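Side-chain contacts in putative streptothricin acetyltransferase (Bacillus anthracis, PDB 3PP9), which probably transfers an acetyl group from acetyl coenzyme A to the antibiotic streptothricin or a related amine, as a GNAT-family acetyltransferase: residues R9-T13 with N14-N18; L115-G118 with K119-A123. All coordinates share one frame; numbering follows the deposited sequence.

Contact 1: R9-T13 with N14-N18; sequences RELET and NDLDN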
loop_
_atom_site.group_PDB
_atom_site.type_symbol
_atom_site.label_atom_id
_atom_site.label_comp_id
_atom_site.label_asym_id
_atom_site.label_seq_id
_atom_site.Cartn_x
_atom_site.Cartn_y
_atom_site.Cartn_z
ATOM N N ARG A 9 24.934 9.924 -8.652
ATOM C CA ARG A 9 24.458 10.117 -10.029
ATOM C C ARG A 9 23.525 9.000 -10.457
ATOM O O ARG A 9 23.470 7.961 -9.842
ATOM C CB ARG A 9 25.578 10.223 -11.069
ATOM C CG ARG A 9 26.467 8.986 -11.241
ATOM C CD ARG A 9 27.220 9.055 -12.591
ATOM N NE ARG A 9 28.127 7.933 -12.745
ATOM C CZ ARG A 9 27.765 6.705 -13.114
ATOM N NH1 ARG A 9 26.496 6.389 -13.303
ATOM N NH2 ARG A 9 28.687 5.749 -13.222
ATOM N N GLU A 10 22.787 9.247 -11.527
ATOM C CA GLU A 10 21.843 8.284 -12.067
ATOM C C GLU A 10 22.553 7.034 -12.591
ATOM O O GLU A 10 23.611 7.119 -13.274
ATOM C CB GLU A 10 21.013 8.935 -13.186
ATOM C CG GLU A 10 19.956 8.044 -13.814
ATOM C CD GLU A 10 19.135 8.792 -14.880
ATOM O OE1 GLU A 10 19.352 9.996 -15.073
ATOM O OE2 GLU A 10 18.250 8.166 -15.492
ATOM N N LEU A 11 21.959 5.891 -12.285
ATOM C CA LEU A 11 22.464 4.590 -12.727
ATOM C C LEU A 11 22.427 4.520 -14.258
ATOM O O LEU A 11 21.470 4.979 -14.890
ATOM C CB LEU A 11 21.583 3.470 -12.168
ATOM C CG LEU A 11 22.011 2.038 -12.503
ATOM C CD1 LEU A 11 23.262 1.709 -11.770
ATOM C CD2 LEU A 11 20.902 1.083 -12.106
ATOM N N GLU A 12 23.464 3.904 -14.835
ATOM C CA GLU A 12 23.614 3.726 -16.289
ATOM C C GLU A 12 23.743 2.247 -16.597
ATOM O O GLU A 12 24.193 1.468 -15.767
ATOM C CB GLU A 12 24.893 4.450 -16.768
ATOM C CG GLU A 12 24.871 5.966 -16.547
ATOM C CD GLU A 12 26.219 6.666 -16.773
ATOM O OE1 GLU A 12 27.212 6.020 -17.203
ATOM O OE2 GLU A 12 26.272 7.885 -16.494
ATOM N N THR A 13 23.359 1.870 -17.806
ATOM C CA THR A 13 23.463 0.493 -18.241
ATOM C C THR A 13 24.884 -0.033 -18.028
ATOM O O THR A 13 25.087 -1.136 -17.529
ATOM C CB THR A 13 23.104 0.389 -19.722
ATOM O OG1 THR A 13 21.747 0.815 -19.921
ATOM C CG2 THR A 13 23.271 -1.040 -20.190
ATOM N N ASN A 14 25.866 0.792 -18.371
ATOM C CA ASN A 14 27.265 0.426 -18.249
ATOM C C ASN A 14 27.729 0.182 -16.787
ATOM O O ASN A 14 28.809 -0.351 -16.567
ATOM C CB ASN A 14 28.153 1.432 -19.033
ATOM C CG ASN A 14 27.921 1.395 -20.581
ATOM O OD1 ASN A 14 28.323 2.327 -21.307
ATOM N ND2 ASN A 14 27.265 0.343 -21.075
ATOM N N ASP A 15 26.913 0.543 -15.789
ATOM C CA ASP A 15 27.238 0.297 -14.384
ATOM C C ASP A 15 26.794 -1.084 -13.914
ATOM O O ASP A 15 27.252 -1.560 -12.882
ATOM C CB ASP A 15 26.487 1.288 -13.457
ATOM C CG ASP A 15 26.877 2.736 -13.680
ATOM O OD1 ASP A 15 28.070 3.009 -13.934
ATOM O OD2 ASP A 15 25.988 3.617 -13.522
ATOM N N LEU A 16 25.879 -1.712 -14.647
ATOM C CA LEU A 16 25.300 -3.002 -14.215
ATOM C C LEU A 16 26.249 -4.146 -13.871
ATOM O O LEU A 16 25.956 -4.936 -12.972
ATOM C CB LEU A 16 24.219 -3.465 -15.207
ATOM C CG LEU A 16 23.004 -2.532 -15.293
ATOM C CD1 LEU A 16 22.046 -2.961 -16.401
ATOM C CD2 LEU A 16 22.286 -2.457 -13.934
ATOM N N ASP A 17 27.368 -4.249 -14.584
ATOM C CA ASP A 17 28.350 -5.309 -14.322
ATOM C C ASP A 17 29.430 -4.872 -13.330
ATOM O O ASP A 17 30.150 -5.709 -12.782
ATOM C CB ASP A 17 28.996 -5.780 -15.624
ATOM C CG ASP A 17 28.008 -6.461 -16.555
ATOM O OD1 ASP A 17 26.883 -6.776 -16.108
ATOM O OD2 ASP A 17 28.363 -6.701 -17.728
ATOM N N ASN A 18 29.536 -3.563 -13.101
ATOM C CA ASN A 18 30.512 -2.997 -12.165
ATOM C C ASN A 18 29.831 -2.814 -10.813
ATOM O O ASN A 18 30.359 -2.145 -9.908
ATOM C CB ASN A 18 30.929 -1.591 -12.624
ATOM C CG ASN A 18 31.523 -1.564 -14.025
ATOM O OD1 ASN A 18 32.005 -2.582 -14.537
ATOM N ND2 ASN A 18 31.518 -0.378 -14.646
HETATM O O HOH W 1 28.632 3.707 -16.682
#
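R9 and D15 meet head-on through a two-pronged salt bridge: NH1 of R9 gives a hydrogen bond of 2.8 Å to OD2 of D15, and NH2 of R9 one of 2.9 Å to OD1. Guanidinium and carboxylate lie nearly coplanar, and the bond to OD2 uses its syn lone pair. An arginine suits this place because its chain can rise from the strand and still present two parallel N-H groups. A chi1 of 63° tucks CG of R9 in over its own backbone, from where the chain runs out straight to NE. NH1 also donates to E10 O at 3.0 Å, which helps fix the turn of the guanidinium.

The carboxylate of D15 is held from the backbone as well, since E12 N reaches its OD2 at 2.9 Å from above the carboxylate plane. Here the chain leaves edge strand 7-10 and, after L11 and E12, enters a short 3-10 turn: D15 N bonds back to E12 O, and L16 N to T13 O at 3.0 Å. With chi1 at -63°, CG of D15 stands beside its own backbone N, and the short aspartate faces back over the turn.

The carboxylate of E12 completes a salt-bridge network by charge only, its OE2 3.5 Å from R9 NH1 and well out of the guanidinium plane. One water donates to both E12 OE1 and D15 OD1, probably easing the repulsion between the two acids. On the apolar side CD1 of L11 lies against CB of D15, 3.7 Å away, and CD2 of L11 approaches CD2 of L16 at 4.2 Å; L16 also touches Y67 and N68.

Contact 2: L115-G118 with K119-A123; sequences LGVG and KRLIA. With ACO (acetyl coenzyme *a), chain D.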
loop_
_atom_site.group_PDB
_atom_site.type_symbol
_atom_site.label_atom_id
_atom_site.label_comp_id
_atom_site.label_asym_id
_atom_site.label_seq_id
_atom_site.Cartn_x
_atom_site.Cartn_y
_atom_site.Cartn_z
ATOM N N LEU A 115 27.801 7.940 8.097
ATOM C CA LEU A 115 28.756 8.924 7.560
ATOM C C LEU A 115 28.130 9.901 6.552
ATOM O O LEU A 115 28.851 10.583 5.808
ATOM C CB LEU A 115 29.950 8.192 6.931
ATOM C CG LEU A 115 30.748 7.331 7.919
ATOM C CD1 LEU A 115 31.821 6.518 7.180
ATOM C CD2 LEU A 115 31.365 8.159 9.053
ATOM N N GLY A 116 26.802 9.998 6.564
ATOM C CA GLY A 116 26.057 10.935 5.727
ATOM C C GLY A 116 25.685 10.571 4.306
ATOM O O GLY A 116 25.063 11.374 3.591
ATOM N N VAL A 117 26.038 9.369 3.874
ATOM C CA VAL A 117 25.747 8.943 2.513
ATOM C C VAL A 117 24.236 8.834 2.261
ATOM O O VAL A 117 23.711 9.307 1.240
ATOM C CB VAL A 117 26.471 7.628 2.173
ATOM C CG1 VAL A 117 26.115 7.191 0.760
ATOM C CG2 VAL A 117 27.970 7.796 2.293
ATOM N N GLY A 118 23.525 8.242 3.197
ATOM C CA GLY A 118 22.073 8.100 3.077
ATOM C C GLY A 118 21.371 9.446 2.932
ATOM O O GLY A 118 20.467 9.600 2.097
ATOM N N LYS A 119 21.762 10.419 3.744
ATOM C CA LYS A 119 21.146 11.744 3.641
ATOM C C LYS A 119 21.357 12.348 2.259
ATOM O O LYS A 119 20.473 13.040 1.729
ATOM C CB LYS A 119 21.703 12.684 4.717
ATOM C CG LYS A 119 21.113 14.082 4.671
ATOM C CD LYS A 119 21.699 14.996 5.764
ATOM C CE LYS A 119 21.354 14.538 7.170
ATOM N NZ LYS A 119 21.814 15.526 8.195
ATOM N N ARG A 120 22.538 12.128 1.677
ATOM C CA ARG A 120 22.842 12.647 0.329
ATOM C C ARG A 120 21.958 11.948 -0.717
ATOM O O ARG A 120 21.530 12.562 -1.681
ATOM C CB ARG A 120 24.328 12.478 -0.014
ATOM C CG ARG A 120 25.264 13.419 0.696
ATOM C CD ARG A 120 25.241 14.799 0.048
ATOM N NE ARG A 120 25.654 14.701 -1.358
ATOM C CZ ARG A 120 26.913 14.725 -1.796
ATOM N NH1 ARG A 120 27.934 14.866 -0.952
ATOM N NH2 ARG A 120 27.154 14.609 -3.098
ATOM N N LEU A 121 21.682 10.657 -0.526
ATOM C CA LEU A 121 20.806 9.929 -1.456
ATOM C C LEU A 121 19.377 10.501 -1.376
ATOM O O LEU A 121 18.740 10.693 -2.409
ATOM C CB LEU A 121 20.848 8.428 -1.225
ATOM C CG LEU A 121 22.128 7.747 -1.664
ATOM C CD1 LEU A 121 22.256 6.357 -1.028
ATOM C CD2 LEU A 121 22.211 7.622 -3.173
ATOM N N ILE A 122 18.916 10.778 -0.164
ATOM C CA ILE A 122 17.598 11.358 0.070
ATOM C C ILE A 122 17.536 12.742 -0.586
ATOM O O ILE A 122 16.553 13.089 -1.241
ATOM C CB ILE A 122 17.250 11.426 1.577
ATOM C CG1 ILE A 122 17.046 10.025 2.155
ATOM C CG2 ILE A 122 15.968 12.251 1.821
ATOM C CD1 ILE A 122 15.880 9.231 1.564
ATOM N N ALA A 123 18.592 13.543 -0.439
ATOM C CA ALA A 123 18.596 14.865 -1.055
ATOM C C ALA A 123 18.408 14.746 -2.559
ATOM O O ALA A 123 17.643 15.512 -3.164
ATOM C CB ALA A 123 19.869 15.602 -0.736
HETATM N N1A ACO D . 20.223 5.212 14.585
HETATM C C2A ACO D . 19.932 6.503 14.830
HETATM N N3A ACO D . 20.113 7.479 13.927
HETATM C C4A ACO D . 20.612 7.181 12.700
HETATM C C5A ACO D . 20.967 5.796 12.382
HETATM C C6A ACO D . 20.752 4.789 13.418
HETATM N N6A ACO D . 21.065 3.505 13.160
HETATM N N7A ACO D . 21.445 5.777 11.132
HETATM C C8A ACO D . 21.407 7.049 10.677
HETATM N N9A ACO D . 20.904 7.879 11.610
HETATM C C1B ACO D . 20.758 9.341 11.522
HETATM C C2B ACO D . 22.166 9.935 11.585
HETATM O O2B ACO D . 22.688 10.127 12.908
HETATM C C3B ACO D . 22.019 11.230 10.833
HETATM O O3B ACO D . 21.560 12.234 11.728
HETATM P P3B ACO D . 22.112 13.742 11.706
HETATM O O7A ACO D . 21.726 14.269 10.340
HETATM O O8A ACO D . 23.594 13.570 11.919
HETATM O O9A ACO D . 21.354 14.361 12.863
HETATM C C4B ACO D . 20.943 10.928 9.809
HETATM O O4B ACO D . 20.199 9.800 10.297
HETATM C C5B ACO D . 21.548 10.626 8.443
HETATM O O5B ACO D . 22.254 9.387 8.528
HETATM P P1A ACO D . 23.229 8.913 7.346
HETATM O O1A ACO D . 24.626 8.735 7.892
HETATM O O2A ACO D . 23.000 9.841 6.189
HETATM O O3A ACO D . 22.575 7.466 7.035
HETATM P P2A ACO D . 23.300 6.212 6.366
HETATM O O4A ACO D . 23.777 5.376 7.518
HETATM O O5A ACO D . 24.278 6.605 5.291
HETATM O O6A ACO D . 22.086 5.473 5.597
HETATM C CBP ACO D . 20.380 3.789 5.772
HETATM C CCP ACO D . 20.873 5.146 6.256
HETATM C CDP ACO D . 19.013 3.517 6.386
HETATM C CEP ACO D . 20.278 3.800 4.249
HETATM C CAP ACO D . 21.369 2.694 6.193
HETATM O OAP ACO D . 21.304 2.518 7.634
HETATM C C9P ACO D . 21.094 1.351 5.578
HETATM O O9P ACO D . 21.436 1.093 4.451
HETATM N N8P ACO D . 20.466 0.423 6.312
HETATM C C7P ACO D . 20.204 -0.936 5.831
HETATM C C6P ACO D . 19.187 -1.001 4.721
HETATM C C5P ACO D . 17.905 -0.377 5.196
HETATM O O5P ACO D . 17.474 -0.580 6.316
HETATM N N4P ACO D . 17.274 0.399 4.344
HETATM C C3P ACO D . 16.020 1.070 4.634
HETATM C C2P ACO D . 14.915 0.033 4.439
HETATM S S1P ACO D . 13.322 0.793 4.207
HETATM C C ACO D . 13.381 1.281 2.590
HETATM O O ACO D . 14.379 1.095 1.927
HETATM C CH3 ACO D . 12.192 1.958 2.001
#
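G116 O, V117 O and G118 O take the N-H groups of R120, L121 and I122. The bond from R120 N to G116 O is 3.3 Å long, those from L121 N to V117 O and from I122 N to G118 O 3.0 Å each, giving the first turn of the helix its regular i to i+4 pattern.

The amides of G116, G118 and K119 have no earlier carbonyl in the helix to bind, and the pyrophosphate takes that role. G116 N reaches O1A of acetyl coenzyme A, G118 N reaches O5A and K119 N reaches O2A, all at 2.8 Å. The positive end of the helix dipole probably adds to the attraction. This is the R-x-x-G-x-G signature (motif A) of GNAT enzymes, whose amides hold the pyrophosphate of coenzyme A. Glycine suits both places: G116, the N-cap, has a positive phi of 85°, and the bare CA of G118 lies 3.6 Å from O6A of the cofactor.

K119 bends at chi3 (-65°) and brings NZ to the 3'-phosphate, where the modelled distance to O7A is very short and its exact value doubtful.

On the sheet side, V117, L121 and I122 supply the apolar face that seats helix 117-131 against strands 86-95 and 101-108, through I88, I91, I103, I106 and V108.

How the contacts relate
Contact 1 comes first along the chain, just past strand 7-10, and contact 2 much later, at the start of helix 117-131. Their centres lie 19 Å apart and their nearest atoms about 7 Å, without touching. Both are tied to the same seven-stranded mixed sheet, contact 1 as the turn that leaves outermost strand 7-10, which pairs with 76-83, contact 2 as the start of a helix lying over the middle of the sheet. That helix links strand 101-108 to strand 136-142 in a beta-alpha-beta unit. The cofactor site is thus at contact 2, whereas contact 1, about 20 Å from the chain centre, takes no part in the ligand pocket and finishes the sheet's edge.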